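Local atomic coordinates of choline dehydrogenase and related flavoproteins (PDB entry 3Q9T), a protein that oxidises formate, as a formate oxidase of the glucose-methanol-choline oxidoreductase family that carries 8-formyl-FAD. Residues A[119-132]-A[556-568]. Numbering follows the deposited sequence.
Sequences EWTWDPLVPYLRKS and NSVYAVGEKCADM. With FAY ([(2R,3S,4R,5R)-5-(6-amino-9H-purin-9-yl)-3,4-dihydroxytetrahydrofuran-2-yl]methyl (2R,3S,4S)-5-(8-formyl-7-methyl-2,4-dioxo-3,4-dihydrobenzo[g]pteridin-10(2H)-yl)-2,3,4-trihydroxypentyl dihydrogen diphosphate), chain D.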
ATOM      1  N   GLU A 119      25.389  -9.082  31.854  1.00 18.97           N
ATOM      2  CA  GLU A 119      24.407  -8.271  32.569  1.00 17.11           C
ATOM      3  C   GLU A 119      23.108  -8.084  31.771  1.00 20.72           C
ATOM      4  O   GLU A 119      22.075  -7.671  32.313  1.00 19.47           O
ATOM      5  CB  GLU A 119      25.019  -6.919  32.990  1.00 21.87           C
ATOM      6  CG  GLU A 119      25.353  -5.971  31.830  1.00 25.85           C
ATOM      7  CD  GLU A 119      26.002  -4.658  32.290  1.00 27.48           C
ATOM      8  OE1 GLU A 119      25.449  -3.971  33.185  1.00 22.96           O
ATOM      9  OE2 GLU A 119      27.077  -4.317  31.749  1.00 25.52           O
ATOM     10  N   TRP A 120      23.148  -8.379  30.478  1.00 16.20           N
ATOM     11  CA  TRP A 120      21.921  -8.345  29.689  1.00 20.45           C
ATOM     12  C   TRP A 120      21.427  -9.754  29.366  1.00 24.47           C
ATOM     13  O   TRP A 120      21.226 -10.090  28.203  1.00 28.59           O
ATOM     14  CB  TRP A 120      22.112  -7.550  28.398  1.00 16.97           C
ATOM     15  CG  TRP A 120      22.259  -6.051  28.601  1.00 18.76           C
ATOM     16  CD1 TRP A 120      23.424  -5.345  28.670  1.00 18.10           C
ATOM     17  CD2 TRP A 120      21.200  -5.093  28.752  1.00 17.88           C
ATOM     18  NE1 TRP A 120      23.159  -4.002  28.847  1.00 20.85           N
ATOM     19  CE2 TRP A 120      21.801  -3.823  28.908  1.00 16.89           C
ATOM     20  CE3 TRP A 120      19.803  -5.186  28.783  1.00 20.21           C
ATOM     21  CZ2 TRP A 120      21.056  -2.659  29.084  1.00 15.72           C
ATOM     22  CZ3 TRP A 120      19.060  -4.025  28.962  1.00 17.10           C
ATOM     23  CH2 TRP A 120      19.689  -2.774  29.099  1.00 17.02           C
ATOM     24  N   THR A 121      21.259 -10.579  30.393  1.00 20.30           N
ATOM     25  CA  THR A 121      20.669 -11.909  30.229  1.00 21.91           C
ATOM     26  C   THR A 121      19.482 -12.059  31.186  1.00 23.59           C
ATOM     27  O   THR A 121      19.217 -11.168  31.998  1.00 26.19           O
ATOM     28  CB  THR A 121      21.686 -13.033  30.472  1.00 21.74           C
ATOM     29  OG1 THR A 121      22.264 -12.881  31.770  1.00 20.40           O
ATOM     30  CG2 THR A 121      22.789 -12.988  29.440  1.00 25.20           C
ATOM     31  N   TRP A 122      18.764 -13.174  31.091  1.00 22.34           N
ATOM     32  CA  TRP A 122      17.549 -13.343  31.878  1.00 20.53           C
ATOM     33  C   TRP A 122      17.692 -12.995  33.376  1.00 20.69           C
ATOM     34  O   TRP A 122      17.105 -12.010  33.861  1.00 22.27           O
ATOM     35  CB  TRP A 122      16.937 -14.741  31.683  1.00 18.90           C
ATOM     36  CG  TRP A 122      15.688 -14.870  32.475  1.00 20.39           C
ATOM     37  CD1 TRP A 122      15.538 -15.535  33.652  1.00 20.22           C
ATOM     38  CD2 TRP A 122      14.421 -14.250  32.197  1.00 18.38           C
ATOM     39  NE1 TRP A 122      14.256 -15.382  34.116  1.00 19.08           N
ATOM     40  CE2 TRP A 122      13.547 -14.607  33.237  1.00 16.61           C
ATOM     41  CE3 TRP A 122      13.936 -13.449  31.149  1.00 22.94           C
ATOM     42  CZ2 TRP A 122      12.209 -14.186  33.278  1.00 19.82           C
ATOM     43  CZ3 TRP A 122      12.603 -13.031  31.188  1.00 20.19           C
ATOM     44  CH2 TRP A 122      11.758 -13.399  32.252  1.00 19.92           C
ATOM     45  N   ASP A 123      18.461 -13.788  34.114  1.00 21.28           N
ATOM     46  CA  ASP A 123      18.518 -13.619  35.575  1.00 20.41           C
ATOM     47  C   ASP A 123      18.834 -12.184  36.038  1.00 24.06           C
ATOM     48  O   ASP A 123      18.073 -11.601  36.820  1.00 23.95           O
ATOM     49  CB  ASP A 123      19.475 -14.635  36.211  1.00 23.97           C
ATOM     50  CG  ASP A 123      19.026 -16.076  35.981  1.00 26.83           C
ATOM     51  OD1 ASP A 123      17.808 -16.335  36.075  1.00 25.42           O
ATOM     52  OD2 ASP A 123      19.883 -16.938  35.693  1.00 27.18           O
ATOM     53  N   PRO A 124      19.942 -11.603  35.551  1.00 19.15           N
ATOM     54  CA  PRO A 124      20.246 -10.212  35.919  1.00 23.83           C
ATOM     55  C   PRO A 124      19.132  -9.231  35.562  1.00 19.67           C
ATOM     56  O   PRO A 124      18.966  -8.254  36.263  1.00 27.57           O
ATOM     57  CB  PRO A 124      21.506  -9.904  35.112  1.00 18.40           C
ATOM     58  CG  PRO A 124      22.128 -11.236  34.874  1.00 25.00           C
ATOM     59  CD  PRO A 124      20.988 -12.186  34.695  1.00 18.88           C
ATOM     60  N   LEU A 125      18.369  -9.495  34.507  1.00 23.17           N
ATOM     61  CA  LEU A 125      17.318  -8.572  34.076  1.00 22.31           C
ATOM     62  C   LEU A 125      15.976  -8.736  34.817  1.00 22.43           C
ATOM     63  O   LEU A 125      15.181  -7.791  34.902  1.00 21.70           O
ATOM     64  CB  LEU A 125      17.109  -8.686  32.560  1.00 22.57           C
ATOM     65  CG  LEU A 125      18.211  -8.054  31.711  1.00 21.02           C
ATOM     66  CD1 LEU A 125      17.895  -8.180  30.234  1.00 22.40           C
ATOM     67  CD2 LEU A 125      18.346  -6.583  32.083  1.00 16.80           C
ATOM     68  N   VAL A 126      15.720  -9.929  35.351  1.00 21.76           N
ATOM     69  CA  VAL A 126      14.494 -10.163  36.121  1.00 19.40           C
ATOM     70  C   VAL A 126      14.069  -9.015  37.044  1.00 21.51           C
ATOM     71  O   VAL A 126      12.916  -8.596  37.008  1.00 23.56           O
ATOM     72  CB  VAL A 126      14.551 -11.473  36.935  1.00 29.03           C
ATOM     73  CG1 VAL A 126      13.499 -11.459  38.064  1.00 25.72           C
ATOM     74  CG2 VAL A 126      14.340 -12.660  36.020  1.00 19.44           C
ATOM     75  N   PRO A 127      14.986  -8.521  37.890  1.00 21.25           N
ATOM     76  CA  PRO A 127      14.597  -7.420  38.781  1.00 25.23           C
ATOM     77  C   PRO A 127      14.198  -6.177  38.005  1.00 20.04           C
ATOM     78  O   PRO A 127      13.243  -5.498  38.382  1.00 24.10           O
ATOM     79  CB  PRO A 127      15.859  -7.160  39.620  1.00 25.85           C
ATOM     80  CG  PRO A 127      16.961  -7.882  38.925  1.00 22.13           C
ATOM     81  CD  PRO A 127      16.351  -9.004  38.158  1.00 21.53           C
ATOM     82  N   TYR A 128      14.909  -5.891  36.921  1.00 22.33           N
ATOM     83  CA  TYR A 128      14.553  -4.757  36.079  1.00 25.49           C
ATOM     84  C   TYR A 128      13.206  -4.958  35.372  1.00 20.59           C
ATOM     85  O   TYR A 128      12.486  -3.986  35.133  1.00 24.07           O
ATOM     86  CB  TYR A 128      15.692  -4.416  35.097  1.00 26.24           C
ATOM     87  CG  TYR A 128      16.949  -3.943  35.806  1.00 22.27           C
ATOM     88  CD1 TYR A 128      16.924  -2.819  36.629  1.00 21.19           C
ATOM     89  CD2 TYR A 128      18.153  -4.631  35.672  1.00 23.92           C
ATOM     90  CE1 TYR A 128      18.070  -2.393  37.307  1.00 19.38           C
ATOM     91  CE2 TYR A 128      19.306  -4.212  36.349  1.00 20.92           C
ATOM     92  CZ  TYR A 128      19.254  -3.096  37.160  1.00 25.98           C
ATOM     93  OH  TYR A 128      20.397  -2.675  37.807  1.00 21.50           O
ATOM     94  N   LEU A 129      12.857  -6.214  35.064  1.00 18.02           N
ATOM     95  CA  LEU A 129      11.534  -6.539  34.503  1.00 19.53           C
ATOM     96  C   LEU A 129      10.406  -6.339  35.530  1.00 19.20           C
ATOM     97  O   LEU A 129       9.229  -6.277  35.182  1.00 19.53           O
ATOM     98  CB  LEU A 129      11.504  -7.977  33.959  1.00 14.11           C
ATOM     99  CG  LEU A 129      12.278  -8.205  32.661  1.00 22.19           C
ATOM    100  CD1 LEU A 129      12.629  -9.670  32.450  1.00 15.74           C
ATOM    101  CD2 LEU A 129      11.503  -7.627  31.456  1.00 17.23           C
ATOM    102  N   ARG A 130      10.767  -6.238  36.805  1.00 19.45           N
ATOM    103  CA  ARG A 130       9.763  -6.155  37.853  1.00 15.36           C
ATOM    104  C   ARG A 130       9.755  -4.807  38.575  1.00 22.43           C
ATOM    105  O   ARG A 130       8.754  -4.420  39.182  1.00 21.13           O
ATOM    106  CB  ARG A 130       9.968  -7.313  38.820  1.00 20.73           C
ATOM    107  CG  ARG A 130       9.815  -8.650  38.109  1.00 27.54           C
ATOM    108  CD  ARG A 130      10.196  -9.845  38.970  1.00 24.29           C
ATOM    109  NE  ARG A 130       9.969 -11.085  38.234  1.00 25.32           N
ATOM    110  CZ  ARG A 130      10.146 -12.297  38.742  1.00 28.61           C
ATOM    111  NH1 ARG A 130      10.558 -12.437  40.007  1.00 20.22           N
ATOM    112  NH2 ARG A 130       9.908 -13.363  37.987  1.00 19.08           N
ATOM    113  N   LYS A 131      10.853  -4.070  38.479  1.00 19.17           N
ATOM    114  CA  LYS A 131      11.002  -2.858  39.280  1.00 22.95           C
ATOM    115  C   LYS A 131       9.905  -1.801  39.085  1.00 25.02           C
ATOM    116  O   LYS A 131       9.487  -1.160  40.051  1.00 22.75           O
ATOM    117  CB  LYS A 131      12.385  -2.236  39.061  1.00 23.55           C
ATOM    118  CG  LYS A 131      12.795  -1.248  40.153  1.00 32.42           C
ATOM    119  CD  LYS A 131      14.227  -0.758  39.958  1.00 34.48           C
ATOM    120  CE  LYS A 131      14.615   0.306  40.977  1.00 30.91           C
ATOM    121  NZ  LYS A 131      16.031   0.709  40.776  1.00 32.40           N
ATOM    122  N   SER A 132       9.451  -1.607  37.847  1.00 19.19           N
ATOM    123  CA  SER A 132       8.517  -0.526  37.539  1.00 14.87           C
ATOM    124  C   SER A 132       7.116  -0.723  38.130  1.00 19.26           C
ATOM    125  O   SER A 132       6.365   0.232  38.313  1.00 17.57           O
ATOM    126  CB  SER A 132       8.383  -0.357  36.018  1.00 16.45           C
ATOM    127  OG  SER A 132       9.651  -0.329  35.388  1.00 20.99           O
ATOM    128  N   ASN A 556       6.876  -4.471  28.751  1.00 18.25           N
ATOM    129  CA  ASN A 556       7.581  -4.892  29.966  1.00 15.78           C
ATOM    130  C   ASN A 556       9.100  -4.779  29.764  1.00 19.57           C
ATOM    131  O   ASN A 556       9.799  -4.193  30.597  1.00 26.75           O
ATOM    132  CB  ASN A 556       7.144  -6.318  30.354  1.00 19.52           C
ATOM    133  CG  ASN A 556       7.658  -6.765  31.736  1.00 23.24           C
ATOM    134  OD1 ASN A 556       7.458  -7.915  32.112  1.00 17.86           O
ATOM    135  ND2 ASN A 556       8.317  -5.869  32.482  1.00 14.56           N
ATOM    136  N   SER A 557       9.612  -5.289  28.643  1.00 13.41           N
ATOM    137  CA  SER A 557      11.051  -5.180  28.356  1.00 15.52           C
ATOM    138  C   SER A 557      11.518  -3.716  28.184  1.00 21.26           C
ATOM    139  O   SER A 557      12.664  -3.369  28.504  1.00 14.92           O
ATOM    140  CB  SER A 557      11.429  -6.000  27.123  1.00 14.92           C
ATOM    141  OG  SER A 557      10.763  -5.509  25.954  1.00 15.36           O
ATOM    142  N   VAL A 558      10.632  -2.857  27.688  1.00 17.39           N
ATOM    143  CA  VAL A 558      10.997  -1.459  27.484  1.00 18.41           C
ATOM    144  C   VAL A 558      11.156  -0.714  28.814  1.00 15.65           C
ATOM    145  O   VAL A 558      12.115   0.032  29.011  1.00 16.70           O
ATOM    146  CB  VAL A 558       9.996  -0.737  26.556  1.00 21.53           C
ATOM    147  CG1 VAL A 558      10.403   0.722  26.359  1.00 18.70           C
ATOM    148  CG2 VAL A 558       9.911  -1.467  25.220  1.00 13.57           C
ATOM    149  N   TYR A 559      10.210  -0.901  29.723  1.00 20.41           N
ATOM    150  CA  TYR A 559      10.377  -0.392  31.076  1.00 19.77           C
ATOM    151  C   TYR A 559      11.638  -0.992  31.684  1.00 16.43           C
ATOM    152  O   TYR A 559      12.422  -0.289  32.295  1.00 19.89           O
ATOM    153  CB  TYR A 559       9.178  -0.734  31.950  1.00 16.69           C
ATOM    154  CG  TYR A 559       7.977   0.175  31.784  1.00 20.41           C
ATOM    155  CD1 TYR A 559       7.940   1.424  32.392  1.00 16.23           C
ATOM    156  CD2 TYR A 559       6.864  -0.231  31.044  1.00 18.83           C
ATOM    157  CE1 TYR A 559       6.836   2.258  32.252  1.00 18.87           C
ATOM    158  CE2 TYR A 559       5.743   0.594  30.914  1.00 14.06           C
ATOM    159  CZ  TYR A 559       5.740   1.836  31.518  1.00 18.05           C
ATOM    160  OH  TYR A 559       4.641   2.655  31.402  1.00 20.19           O
ATOM    161  N   ALA A 560      11.847  -2.292  31.514  1.00 24.39           N
ATOM    162  CA  ALA A 560      13.076  -2.913  32.036  1.00 24.35           C
ATOM    163  C   ALA A 560      14.323  -2.160  31.560  1.00 23.83           C
ATOM    164  O   ALA A 560      15.259  -1.927  32.338  1.00 18.41           O
ATOM    165  CB  ALA A 560      13.169  -4.374  31.627  1.00 15.36           C
ATOM    166  N   VAL A 561      14.338  -1.808  30.273  1.00 20.30           N
ATOM    167  CA  VAL A 561      15.468  -1.095  29.692  1.00 18.82           C
ATOM    168  C   VAL A 561      15.696   0.253  30.395  1.00 21.19           C
ATOM    169  O   VAL A 561      16.832   0.616  30.718  1.00 16.74           O
ATOM    170  CB  VAL A 561      15.296  -0.885  28.171  1.00 22.51           C
ATOM    171  CG1 VAL A 561      16.134   0.296  27.706  1.00 20.20           C
ATOM    172  CG2 VAL A 561      15.671  -2.178  27.401  1.00 14.14           C
ATOM    173  N   GLY A 562      14.606   0.974  30.637  1.00 16.97           N
ATOM    174  CA  GLY A 562      14.667   2.237  31.340  1.00 14.87           C
ATOM    175  C   GLY A 562      15.151   2.093  32.774  1.00 19.33           C
ATOM    176  O   GLY A 562      15.918   2.927  33.248  1.00 16.93           O
ATOM    177  N   GLU A 563      14.719   1.036  33.464  1.00 18.49           N
ATOM    178  CA  GLU A 563      15.079   0.850  34.865  1.00 17.81           C
ATOM    179  C   GLU A 563      16.574   0.571  34.951  1.00 16.07           C
ATOM    180  O   GLU A 563      17.274   1.152  35.782  1.00 24.13           O
ATOM    181  CB  GLU A 563      14.274  -0.290  35.508  1.00 20.72           C
ATOM    182  CG  GLU A 563      12.779  -0.061  35.626  1.00 19.62           C
ATOM    183  CD  GLU A 563      12.377   0.818  36.800  1.00 20.58           C
ATOM    184  OE1 GLU A 563      13.241   1.505  37.383  1.00 28.74           O
ATOM    185  OE2 GLU A 563      11.178   0.821  37.151  1.00 20.24           O
ATOM    186  N   LYS A 564      17.068  -0.295  34.075  1.00 18.96           N
ATOM    187  CA  LYS A 564      18.485  -0.623  34.066  1.00 18.79           C
ATOM    188  C   LYS A 564      19.304   0.607  33.695  1.00 22.83           C
ATOM    189  O   LYS A 564      20.304   0.913  34.337  1.00 25.41           O
ATOM    190  CB  LYS A 564      18.786  -1.793  33.125  1.00 19.80           C
ATOM    191  CG  LYS A 564      20.275  -2.205  33.083  1.00 20.38           C
ATOM    192  CD  LYS A 564      20.473  -3.540  32.350  1.00 20.79           C
ATOM    193  CE  LYS A 564      21.935  -3.968  32.294  1.00 18.68           C
ATOM    194  NZ  LYS A 564      22.611  -3.847  33.621  1.00 25.07           N
ATOM    195  N   CYS A 565      18.871   1.326  32.670  1.00 21.13           N
ATOM    196  CA  CYS A 565      19.584   2.527  32.264  1.00 21.89           C
ATOM    197  C   CYS A 565      19.806   3.475  33.436  1.00 20.92           C
ATOM    198  O   CYS A 565      20.915   3.956  33.651  1.00 20.38           O
ATOM    199  CB  CYS A 565      18.826   3.275  31.166  1.00 24.62           C
ATOM    200  SG  CYS A 565      19.752   4.702  30.566  1.00 20.68           S
ATOM    201  N   ALA A 566      18.738   3.756  34.173  1.00 18.12           N
ATOM    202  CA  ALA A 566      18.805   4.636  35.334  1.00 21.17           C
ATOM    203  C   ALA A 566      19.793   4.091  36.389  1.00 25.10           C
ATOM    204  O   ALA A 566      20.642   4.826  36.902  1.00 19.35           O
ATOM    205  CB  ALA A 566      17.398   4.827  35.933  1.00 15.40           C
ATOM    206  N   ASP A 567      19.693   2.801  36.692  1.00 19.66           N
ATOM    207  CA  ASP A 567      20.641   2.172  37.607  1.00 25.14           C
ATOM    208  C   ASP A 567      22.079   2.404  37.155  1.00 25.58           C
ATOM    209  O   ASP A 567      22.910   2.842  37.948  1.00 27.34           O
ATOM    210  CB  ASP A 567      20.367   0.671  37.767  1.00 23.27           C
ATOM    211  CG  ASP A 567      19.590   0.344  39.047  1.00 29.68           C
ATOM    212  OD1 ASP A 567      19.062   1.290  39.679  1.00 21.53           O
ATOM    213  OD2 ASP A 567      19.495  -0.862  39.407  1.00 21.72           O
ATOM    214  N   MET A 568      22.369   2.135  35.879  1.00 24.77           N
ATOM    215  CA  MET A 568      23.734   2.293  35.350  1.00 21.74           C
ATOM    216  C   MET A 568      24.234   3.748  35.387  1.00 30.49           C
ATOM    217  O   MET A 568      25.423   3.992  35.626  1.00 27.06           O
ATOM    218  CB  MET A 568      23.850   1.696  33.948  1.00 24.05           C
ATOM    219  CG  MET A 568      23.512   0.186  33.892  1.00 24.18           C
ATOM    220  SD  MET A 568      23.929  -0.594  32.313  1.00 21.02           S
ATOM    221  CE  MET A 568      22.769   0.262  31.236  1.00 22.27           C
TER
HETATM  222  P   FAY D 600       9.430   3.684  23.951  1.00 20.09           P
HETATM  223  N1  FAY D 600       3.370  -3.416  24.219  1.00 18.46           N
HETATM  224  C2  FAY D 600       2.870  -4.221  25.240  1.00 22.42           C
HETATM  225  O2  FAY D 600       3.629  -4.695  26.078  1.00 21.13           O
HETATM  226  N3  FAY D 600       1.545  -4.112  25.603  1.00 25.79           N
HETATM  227  C4  FAY D 600       0.636  -3.701  24.661  1.00 28.72           C
HETATM  228  O4  FAY D 600      -0.476  -4.262  24.652  1.00 23.69           O
HETATM  229  N5  FAY D 600       0.235  -2.453  22.667  1.00 21.58           N
HETATM  230  C6  FAY D 600      -0.302  -0.824  21.060  1.00 24.40           C
HETATM  231  C7  FAY D 600       0.034   0.262  20.271  1.00 21.72           C
HETATM  232  C8  FAY D 600       1.353   0.729  20.269  1.00 20.79           C
HETATM  233  O8  FAY D 600       2.719   2.547  19.704  1.00 19.63           O
HETATM  234  C9  FAY D 600       2.283   0.173  21.157  1.00 16.48           C
HETATM  235  PA  FAY D 600       7.676   5.757  23.155  1.00 14.25           P
HETATM  236  C1' FAY D 600       4.375  -1.133  22.758  1.00 24.93           C
HETATM  237  C10 FAY D 600       2.507  -2.761  23.373  1.00 18.45           C
HETATM  238  N10 FAY D 600       2.946  -1.666  22.623  1.00 19.96           N
HETATM  239  N1A FAY D 600      10.529  15.644  19.451  1.00 15.27           N
HETATM  240  O1A FAY D 600       6.923   5.965  21.884  1.00 23.36           O
HETATM  241  C1B FAY D 600       8.492  11.471  21.904  1.00 19.89           C
HETATM  242  O1P FAY D 600       9.863   4.371  25.224  1.00 19.08           O
HETATM  243  C2' FAY D 600       4.524  -0.181  23.967  1.00 17.40           C
HETATM  244  O2' FAY D 600       3.440   0.678  23.956  1.00 19.25           O
HETATM  245  C2A FAY D 600      10.029  15.583  20.738  1.00 16.55           C
HETATM  246  O2A FAY D 600       6.838   5.241  24.284  1.00 19.13           O
HETATM  247  C2B FAY D 600       7.173  10.782  21.604  1.00 19.89           C
HETATM  248  O2B FAY D 600       6.072  11.672  21.574  1.00 15.16           O
HETATM  249  O2P FAY D 600      10.596   2.970  23.292  1.00 19.13           O
HETATM  250  C3' FAY D 600       5.825   0.646  24.228  1.00 28.07           C
HETATM  251  O3' FAY D 600       5.624   1.978  24.696  1.00 19.81           O
HETATM  252  N3A FAY D 600       9.520  14.395  21.239  1.00 19.60           N
HETATM  253  C3B FAY D 600       7.069   9.821  22.767  1.00 19.81           C
HETATM  254  O3B FAY D 600       6.547  10.512  23.875  1.00 17.67           O
HETATM  255  O3P FAY D 600       8.907   4.779  22.891  1.00 18.13           O
HETATM  256  C4' FAY D 600       6.793   0.722  23.074  1.00 24.13           C
HETATM  257  O4' FAY D 600       6.972  -0.620  22.632  1.00 20.95           O
HETATM  258  C4A FAY D 600       9.519  13.284  20.460  1.00 19.34           C
HETATM  259  C4B FAY D 600       8.505   9.492  23.091  1.00 18.64           C
HETATM  260  O4B FAY D 600       9.308  10.454  22.428  1.00 18.15           O
HETATM  261  C4X FAY D 600       1.133  -3.023  23.532  1.00 26.10           C
HETATM  262  C5' FAY D 600       8.125   1.377  23.512  1.00 26.42           C
HETATM  263  O5' FAY D 600       8.161   2.663  24.147  1.00 23.62           O
HETATM  264  C5A FAY D 600      10.028  13.324  19.164  1.00 21.79           C
HETATM  265  C5B FAY D 600       8.862   8.084  22.655  1.00 17.68           C
HETATM  266  O5B FAY D 600       8.312   7.190  23.590  1.00 19.03           O
HETATM  267  C5X FAY D 600       0.682  -1.506  21.771  1.00 28.26           C
HETATM  268  C6A FAY D 600      10.533  14.515  18.649  1.00 25.55           C
HETATM  269  N6A FAY D 600      10.930  14.579  17.370  1.00 22.15           N
HETATM  270  N7A FAY D 600       9.907  12.090  18.632  1.00 20.75           N
HETATM  271  C7M FAY D 600      -0.997   0.780  19.297  1.00 18.34           C
HETATM  272  C8A FAY D 600       9.351  11.268  19.547  1.00 14.35           C
HETATM  273  C8M FAY D 600       1.598   2.091  19.744  1.00 20.01           C
HETATM  274  C9A FAY D 600       1.979  -0.979  21.881  1.00 19.63           C
HETATM  275  N9A FAY D 600       9.102  11.993  20.675  1.00 22.10           N
HETATM  276  O   HOH W   1      22.002  -6.364  34.631  1.00 26.18           O
HETATM  277  O   HOH W   2      22.521  -2.413  36.091  1.00 25.16           O
HETATM  278  O   HOH W   3      15.924   1.644  38.064  1.00 19.27           O
HETATM  279  O   HOH W   4      17.574  -1.284  41.306  1.00 36.70           O
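Leu129 of helix 122-131 meets Ala560 of helix 556-568 where the two axes, 106° apart in direction, pass within 7.6 Å. Alanine's small side chain permits this closeness, its CB lying 3.7 Å from Leu129 CD2. Tyr128 fits as a knob among Ala560, Glu563, Lys564 and Asp567: Lys564 CA lies over one ring face, while Asp567 OD2 lies at the ring edge, near its plane, and accepts the Tyr128 OH bond (2.6 Å) on its anti lone pair. Lysine suits position 564 because its apolar methylenes can lie on an indole while its ammonium end reaches a carboxylate. With CG anti to the backbone N, the chain of Lys564 runs extended across the Trp120 face, CD 3.4 Å from the six-membered ring centroid, before a bend at chi4 (47°) carries NZ to Glu119 OE1 for a salt bridge of 2.9 Å. Helix 555-572 is the last helix of the chain and, consistent with the GMC fold, runs beside the FAD; Val558 packs against the cofactor's ribityl-phosphate link on the side turned from helix 122-131. Asn556, with an amide able to donate, bonds through ND2 to Leu129 O at 2.9 Å, nearly straight (169°). Ser132, just after helix 122-131, donates through OG to Glu563 OE2, and Glu563 OE1 makes a salt bridge with Arg24 of helix 16-25.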